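Local structure of alkane monooxygenase (Geobacillus thermodenitrificans, 3B9O) at residues His31-Leu36 against Gln79-Asp84. The protein is a flavin mononucleotide-binding monooxygenase of the luciferase-like family, built on a TIM-barrel fold. Residues are numbered along the deposited sequence; the frame is centred on the assembly and turned at random.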
ATOM      1  N   HIS A  31      15.587  13.701   2.217  1.00 14.79           N
ATOM      2  CA  HIS A  31      16.978  13.307   2.462  1.00 13.81           C
ATOM      3  C   HIS A  31      17.148  12.612   3.818  1.00 21.61           C
ATOM      4  O   HIS A  31      18.196  12.022   4.048  1.00 25.08           O
ATOM      5  CB  HIS A  31      17.926  14.523   2.340  1.00 16.58           C
ATOM      6  CG  HIS A  31      17.483  15.693   3.172  1.00 27.00           C
ATOM      7  ND1 HIS A  31      18.112  16.060   4.340  1.00 29.40           N
ATOM      8  CD2 HIS A  31      16.406  16.508   3.056  1.00 14.02           C
ATOM      9  CE1 HIS A  31      17.453  17.063   4.901  1.00 14.88           C
ATOM     10  NE2 HIS A  31      16.408  17.335   4.149  1.00 20.30           N
ATOM     11  N   ARG A  32      16.140  12.687   4.702  1.00 12.64           N
ATOM     12  CA  ARG A  32      16.153  11.965   5.994  1.00 19.48           C
ATOM     13  C   ARG A  32      15.728  10.492   5.890  1.00 17.07           C
ATOM     14  O   ARG A  32      15.644   9.798   6.905  1.00 15.35           O
ATOM     15  CB  ARG A  32      15.265  12.664   7.041  1.00 14.75           C
ATOM     16  CG  ARG A  32      15.718  14.110   7.346  1.00 18.35           C
ATOM     17  CD  ARG A  32      15.009  14.645   8.557  1.00 15.83           C
ATOM     18  NE  ARG A  32      15.356  13.921   9.802  1.00 19.44           N
ATOM     19  CZ  ARG A  32      14.530  13.771  10.842  1.00 25.50           C
ATOM     20  NH1 ARG A  32      13.330  14.284  10.803  1.00 21.15           N
ATOM     21  NH2 ARG A  32      14.903  13.118  11.934  1.00 16.74           N
ATOM     22  N   TYR A  33      15.458  10.010   4.686  1.00 12.46           N
ATOM     23  CA  TYR A  33      14.929   8.651   4.550  1.00 14.43           C
ATOM     24  C   TYR A  33      15.925   7.631   5.135  1.00 17.79           C
ATOM     25  O   TYR A  33      15.523   6.565   5.567  1.00 17.43           O
ATOM     26  CB  TYR A  33      14.548   8.300   3.089  1.00 21.37           C
ATOM     27  CG  TYR A  33      15.697   7.776   2.298  1.00 17.50           C
ATOM     28  CD1 TYR A  33      15.870   6.398   2.097  1.00 19.11           C
ATOM     29  CD2 TYR A  33      16.660   8.659   1.792  1.00 18.04           C
ATOM     30  CE1 TYR A  33      16.972   5.915   1.380  1.00 15.10           C
ATOM     31  CE2 TYR A  33      17.771   8.177   1.074  1.00 16.11           C
ATOM     32  CZ  TYR A  33      17.917   6.842   0.883  1.00 16.95           C
ATOM     33  OH  TYR A  33      19.034   6.438   0.223  1.00 16.06           O
ATOM     34  N   THR A  34      17.217   7.993   5.175  1.00 20.72           N
ATOM     35  CA  THR A  34      18.261   7.140   5.754  1.00 17.19           C
ATOM     36  C   THR A  34      18.340   7.212   7.295  1.00 21.83           C
ATOM     37  O   THR A  34      19.060   6.408   7.909  1.00 14.97           O
ATOM     38  CB  THR A  34      19.653   7.457   5.170  1.00 15.05           C
ATOM     39  OG1 THR A  34      19.918   8.865   5.321  1.00 18.38           O
ATOM     40  CG2 THR A  34      19.766   7.023   3.687  1.00 12.37           C
ATOM     41  N   ASP A  35      17.600   8.145   7.902  1.00 15.43           N
ATOM     42  CA  ASP A  35      17.686   8.443   9.362  1.00 21.50           C
ATOM     43  C   ASP A  35      16.559   7.714  10.033  1.00 12.92           C
ATOM     44  O   ASP A  35      15.411   8.002   9.771  1.00 12.68           O
ATOM     45  CB  ASP A  35      17.608   9.974   9.682  1.00 19.13           C
ATOM     46  CG  ASP A  35      17.684  10.332  11.243  1.00 46.00           C
ATOM     47  OD1 ASP A  35      17.962   9.461  12.166  1.00 25.62           O
ATOM     48  OD2 ASP A  35      17.454  11.560  11.565  1.00 31.30           O
ATOM     49  N   LEU A  36      16.917   6.779  10.903  1.00 13.62           N
ATOM     50  CA  LEU A  36      15.938   6.008  11.663  1.00 22.75           C
ATOM     51  C   LEU A  36      14.977   6.936  12.422  1.00 21.48           C
ATOM     52  O   LEU A  36      13.772   6.715  12.465  1.00 13.39           O
ATOM     53  CB  LEU A  36      16.671   5.034  12.589  1.00 19.26           C
ATOM     54  CG  LEU A  36      15.803   4.110  13.473  1.00 21.22           C
ATOM     55  CD1 LEU A  36      14.820   3.339  12.572  1.00 13.72           C
ATOM     56  CD2 LEU A  36      16.723   3.155  14.262  1.00 18.43           C
ATOM     57  N   GLN A  79      12.793   7.131  -6.990  1.00 12.75           N
ATOM     58  CA  GLN A  79      12.701   5.792  -6.387  1.00 19.38           C
ATOM     59  C   GLN A  79      14.021   5.012  -6.417  1.00 26.36           C
ATOM     60  O   GLN A  79      14.036   3.813  -6.241  1.00 17.93           O
ATOM     61  CB  GLN A  79      11.525   4.998  -6.972  1.00 13.56           C
ATOM     62  CG  GLN A  79      10.197   5.579  -6.435  1.00 19.16           C
ATOM     63  CD  GLN A  79       8.921   4.915  -6.938  1.00 15.19           C
ATOM     64  OE1 GLN A  79       8.855   3.699  -7.125  1.00 14.69           O
ATOM     65  NE2 GLN A  79       7.883   5.725  -7.131  1.00 15.77           N
ATOM     66  N   ILE A  80      15.116   5.745  -6.653  1.00 19.05           N
ATOM     67  CA  ILE A  80      16.500   5.260  -6.511  1.00 16.66           C
ATOM     68  C   ILE A  80      17.295   6.471  -5.949  1.00 13.57           C
ATOM     69  O   ILE A  80      17.127   7.591  -6.403  1.00 15.53           O
ATOM     70  CB  ILE A  80      17.070   4.654  -7.850  1.00 22.19           C
ATOM     71  CG1 ILE A  80      18.401   3.891  -7.582  1.00 21.74           C
ATOM     72  CG2 ILE A  80      17.159   5.753  -8.971  1.00 18.68           C
ATOM     73  CD1 ILE A  80      18.961   3.066  -8.735  1.00 16.88           C
ATOM     74  N   PRO A  81      18.023   6.282  -4.850  1.00 13.82           N
ATOM     75  CA  PRO A  81      18.161   5.058  -4.052  1.00 14.99           C
ATOM     76  C   PRO A  81      16.815   4.669  -3.373  1.00 18.80           C
ATOM     77  O   PRO A  81      15.924   5.533  -3.197  1.00 16.30           O
ATOM     78  CB  PRO A  81      19.187   5.463  -3.005  1.00 13.57           C
ATOM     79  CG  PRO A  81      18.929   6.971  -2.823  1.00 11.05           C
ATOM     80  CD  PRO A  81      18.736   7.419  -4.236  1.00 16.06           C
ATOM     81  N   VAL A  82      16.681   3.382  -3.041  1.00 15.54           N
ATOM     82  CA  VAL A  82      15.523   2.854  -2.306  1.00 21.42           C
ATOM     83  C   VAL A  82      16.015   1.845  -1.268  1.00 19.37           C
ATOM     84  O   VAL A  82      16.771   0.942  -1.614  1.00 19.24           O
ATOM     85  CB  VAL A  82      14.641   1.862  -3.085  1.00 25.84           C
ATOM     86  CG1 VAL A  82      13.158   1.837  -2.654  1.00 17.12           C
ATOM     87  CG2 VAL A  82      15.069   1.545  -4.521  1.00 15.91           C
ATOM     88  N   ASN A  83      15.549   1.977  -0.036  1.00 14.80           N
ATOM     89  CA  ASN A  83      15.868   1.024   1.019  1.00 16.26           C
ATOM     90  C   ASN A  83      14.694   0.102   1.280  1.00 14.59           C
ATOM     91  O   ASN A  83      13.572   0.379   0.857  1.00 14.77           O
ATOM     92  CB  ASN A  83      16.270   1.774   2.322  1.00 12.87           C
ATOM     93  CG  ASN A  83      17.710   2.371   2.262  1.00 14.43           C
ATOM     94  OD1 ASN A  83      18.188   3.023   3.219  1.00 18.92           O
ATOM     95  ND2 ASN A  83      18.401   2.118   1.165  1.00 11.29           N
ATOM     96  N   ASP A  84      14.938  -0.972   2.028  1.00 19.48           N
ATOM     97  CA  ASP A  84      13.907  -1.986   2.267  1.00 13.48           C
ATOM     98  C   ASP A  84      12.901  -1.477   3.301  1.00 14.48           C
ATOM     99  O   ASP A  84      13.302  -1.041   4.404  1.00 12.96           O
ATOM    100  CB  ASP A  84      14.557  -3.291   2.755  1.00 18.07           C
ATOM    101  CG  ASP A  84      13.528  -4.319   3.172  1.00 22.15           C
ATOM    102  OD1 ASP A  84      13.472  -4.644   4.347  1.00 36.74           O
ATOM    103  OD2 ASP A  84      12.750  -4.785   2.332  1.00 28.50           O
TER
HETATM  104  O   HOH W   1      16.010   3.734   5.086  1.00 14.18           O
HETATM  105  O   HOH W   2      20.199   3.850   0.217  1.00 16.05           O
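Tyr-33 reaches across to Pro-81 and Asn-83 and supplies most of the surface that 31-36 buries here. With CG between the backbone N and the carbonyl carbon (chi1 86°), its ring is sent toward 79-84. The phenol end lies against the proline ring, with OH 3.1 Å from CG of Pro-81; the apolar part is CZ, 3.8 Å from the same carbon. The Asn-83 amide lies across the tyrosine side chain at CE1, which comes within 3.6 Å of OD1 of Asn-83, ring and amide planes 54° apart. On its own segment, the methyl CG2 of Thr-34 covers one face of the tyrosine ring near the rim.

The polar link runs through two waters, one at each end of the Asn-83 amide. One donates to OD1 of Asn-83 (3.0 Å) and to the backbone O of Tyr-33 (2.9 Å). The other accepts from ND2 of Asn-83 at 2.7 Å and lies 2.8 Å from OH of Tyr-33.

Within 31-36, Arg-32 forms a salt bridge with Asp-35, which caps helix 36-48.

Two surface loops of the barrel thus meet about 14 Å from the flavin mononucleotide, measured from the Asn-83 side chain, and both ends of that amide are tied to Tyr-33 through water.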